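Side-chain contact in bacillaene synthase dehydratase PksH (Bacillus subtilis, PDB 3HP0), which dehydrates the (S)-3-hydroxy-3-methylglutaryl group tethered to PksL to a 3-methylglutaconyl moiety during synthesis of the antibiotic bacillaene: residues Phe133-Leu138 and Leu142-Val147. Sequence-based numbering, arbitrary orientation.
Sequences FSLSEL and LYPACV
Glu137 lies against the backbone of Leu142 and Tyr143, its CB 3.6 Å from Tyr143 N and 3.8 Å from Leu142 CB. With CG anti to the carbonyl carbon (chi1 -64°) and a second bend at chi2 (64°), the side chain folds back toward Leu135, and the carboxylate ends beside the proline ring, OE1 3.8 Å from Pro144 CD. That approach is to carbon alone; OE1 is buried here without a hydrogen-bonding partner. Leu142 meets Glu137 with its backbone N and its side chain: the N gives a weak, bent hydrogen bond to Glu137 O (3.1 Å, 134° at the hydrogen), while CB and CD2 both lie on one side of that carbonyl oxygen. Beyond it the Leu142 side chain rests on Met235 of helix 220-235. The two segments are the limbs of a tight loop in the crotonase fold, running from strand 132-134 through a short 3-10 turn and back toward helix 148-155. The loop carries Glu137, one of two active-site acids; the other, Asp68, is about 11 Å away between side chains. Asn112 and Ala113, from strand 110-112 and the loop after it, also touch Glu137. Pro144, at the centre of an inverse gamma turn closed by the hydrogen bond from Ala145 N to Tyr143 O, presents its ring to Leu135 as well. The leucine side chain runs nearly perpendicular to that of the proline, both its methyls reaching Pro144 CG, CD1 at 3.9 Å. Leu116 of helix 115-121 backs Leu135. Where the chain turns, Leu138 CA makes a CH...O contact with Leu142 O at 3.1 Å. Although the Leu138 side chain sets out away from 142-147, its CD1 methyl comes tightly to 3.2 Å from Leu142 O.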
loop_
_atom_site.group_PDB
_atom_site.type_symbol
_atom_site.label_atom_id
_atom_site.label_comp_id
_atom_site.label_asym_id
_atom_site.label_seq_id
_atom_site.Cartn_x
_atom_site.Cartn_y
_atom_site.Cartn_z
ATOM N N PHE A 133 -3.248 -8.530 8.559
ATOM C CA PHE A 133 -3.570 -7.166 8.154
ATOM C C PHE A 133 -4.394 -6.431 9.204
ATOM O O PHE A 133 -5.315 -7.006 9.773
ATOM C CB PHE A 133 -4.339 -7.234 6.822
ATOM C CG PHE A 133 -3.663 -8.085 5.783
ATOM C CD1 PHE A 133 -2.753 -7.527 4.890
ATOM C CD2 PHE A 133 -3.881 -9.458 5.745
ATOM C CE1 PHE A 133 -2.060 -8.324 3.973
ATOM C CE2 PHE A 133 -3.200 -10.271 4.839
ATOM C CZ PHE A 133 -2.283 -9.702 3.947
ATOM N N SER A 134 -4.086 -5.160 9.448
ATOM C CA SER A 134 -4.842 -4.410 10.450
ATOM C C SER A 134 -4.961 -2.895 10.248
ATOM O O SER A 134 -4.105 -2.253 9.634
ATOM C CB SER A 134 -4.264 -4.677 11.843
ATOM O OG SER A 134 -2.971 -4.111 11.968
ATOM N N LEU A 135 -6.046 -2.345 10.784
ATOM C CA LEU A 135 -6.339 -0.916 10.722
ATOM C C LEU A 135 -6.716 -0.487 12.133
ATOM O O LEU A 135 -7.841 -0.716 12.574
ATOM C CB LEU A 135 -7.513 -0.645 9.781
ATOM C CG LEU A 135 -7.345 -1.024 8.309
ATOM C CD1 LEU A 135 -8.592 -0.661 7.541
ATOM C CD2 LEU A 135 -6.142 -0.298 7.730
ATOM N N SER A 136 -5.766 0.125 12.837
ATOM C CA SER A 136 -5.972 0.569 14.213
ATOM C C SER A 136 -6.201 2.077 14.334
ATOM O O SER A 136 -6.519 2.578 15.414
ATOM C CB SER A 136 -4.761 0.170 15.067
ATOM O OG SER A 136 -3.571 0.804 14.609
ATOM N N GLU A 137 -6.039 2.794 13.229
ATOM C CA GLU A 137 -6.207 4.243 13.222
ATOM C C GLU A 137 -7.380 4.783 14.042
ATOM O O GLU A 137 -7.230 5.770 14.758
ATOM C CB GLU A 137 -6.341 4.752 11.783
ATOM C CG GLU A 137 -5.106 4.554 10.904
ATOM C CD GLU A 137 -4.765 3.093 10.687
ATOM O OE1 GLU A 137 -5.683 2.308 10.357
ATOM O OE2 GLU A 137 -3.580 2.732 10.841
ATOM N N LEU A 138 -8.542 4.142 13.945
ATOM C CA LEU A 138 -9.730 4.614 14.649
ATOM C C LEU A 138 -9.576 4.701 16.170
ATOM O O LEU A 138 -10.360 5.380 16.842
ATOM C CB LEU A 138 -10.934 3.745 14.277
ATOM C CG LEU A 138 -12.335 4.358 14.430
ATOM C CD1 LEU A 138 -12.425 5.677 13.683
ATOM C CD2 LEU A 138 -13.373 3.383 13.889
ATOM N N LEU A 142 -8.459 8.522 14.124
ATOM C CA LEU A 142 -8.115 8.602 12.714
ATOM C C LEU A 142 -8.822 7.507 11.913
ATOM O O LEU A 142 -9.662 6.768 12.434
ATOM C CB LEU A 142 -6.603 8.461 12.511
ATOM C CG LEU A 142 -5.547 9.424 13.088
ATOM C CD1 LEU A 142 -6.060 10.859 13.090
ATOM C CD2 LEU A 142 -5.184 8.995 14.477
ATOM N N TYR A 143 -8.491 7.436 10.628
ATOM C CA TYR A 143 -8.994 6.401 9.720
ATOM C C TYR A 143 -8.191 6.476 8.421
ATOM O O TYR A 143 -7.861 7.565 7.952
ATOM C CB TYR A 143 -10.508 6.512 9.460
ATOM C CG TYR A 143 -11.023 7.862 9.020
ATOM C CD1 TYR A 143 -11.522 8.777 9.953
ATOM C CD2 TYR A 143 -11.029 8.224 7.671
ATOM C CE1 TYR A 143 -12.019 10.014 9.551
ATOM C CE2 TYR A 143 -11.513 9.459 7.264
ATOM C CZ TYR A 143 -12.010 10.351 8.202
ATOM O OH TYR A 143 -12.510 11.557 7.792
ATOM N N PRO A 144 -7.859 5.308 7.837
ATOM C CA PRO A 144 -7.088 5.135 6.599
ATOM C C PRO A 144 -7.765 5.667 5.339
ATOM O O PRO A 144 -7.998 4.915 4.387
ATOM C CB PRO A 144 -6.906 3.631 6.531
ATOM C CG PRO A 144 -8.215 3.148 7.052
ATOM C CD PRO A 144 -8.376 4.003 8.293
ATOM N N ALA A 145 -8.057 6.962 5.334
ATOM C CA ALA A 145 -8.721 7.609 4.210
ATOM C C ALA A 145 -8.081 7.352 2.845
ATOM O O ALA A 145 -8.787 7.138 1.868
ATOM C CB ALA A 145 -8.806 9.111 4.467
ATOM N N CYS A 146 -6.756 7.387 2.765
ATOM C CA CYS A 146 -6.105 7.168 1.481
ATOM C C CYS A 146 -6.176 5.699 1.064
ATOM O O CYS A 146 -6.334 5.372 -0.114
ATOM C CB CYS A 146 -4.646 7.629 1.540
ATOM S SG CYS A 146 -4.409 9.389 1.992
ATOM N N VAL A 147 -6.085 4.815 2.048
ATOM C CA VAL A 147 -6.118 3.377 1.811
ATOM C C VAL A 147 -7.486 2.822 1.436
ATOM O O VAL A 147 -7.614 2.010 0.513
ATOM C CB VAL A 147 -5.625 2.607 3.082
ATOM C CG1 VAL A 147 -5.780 1.107 2.888
ATOM C CG2 VAL A 147 -4.178 2.967 3.378
#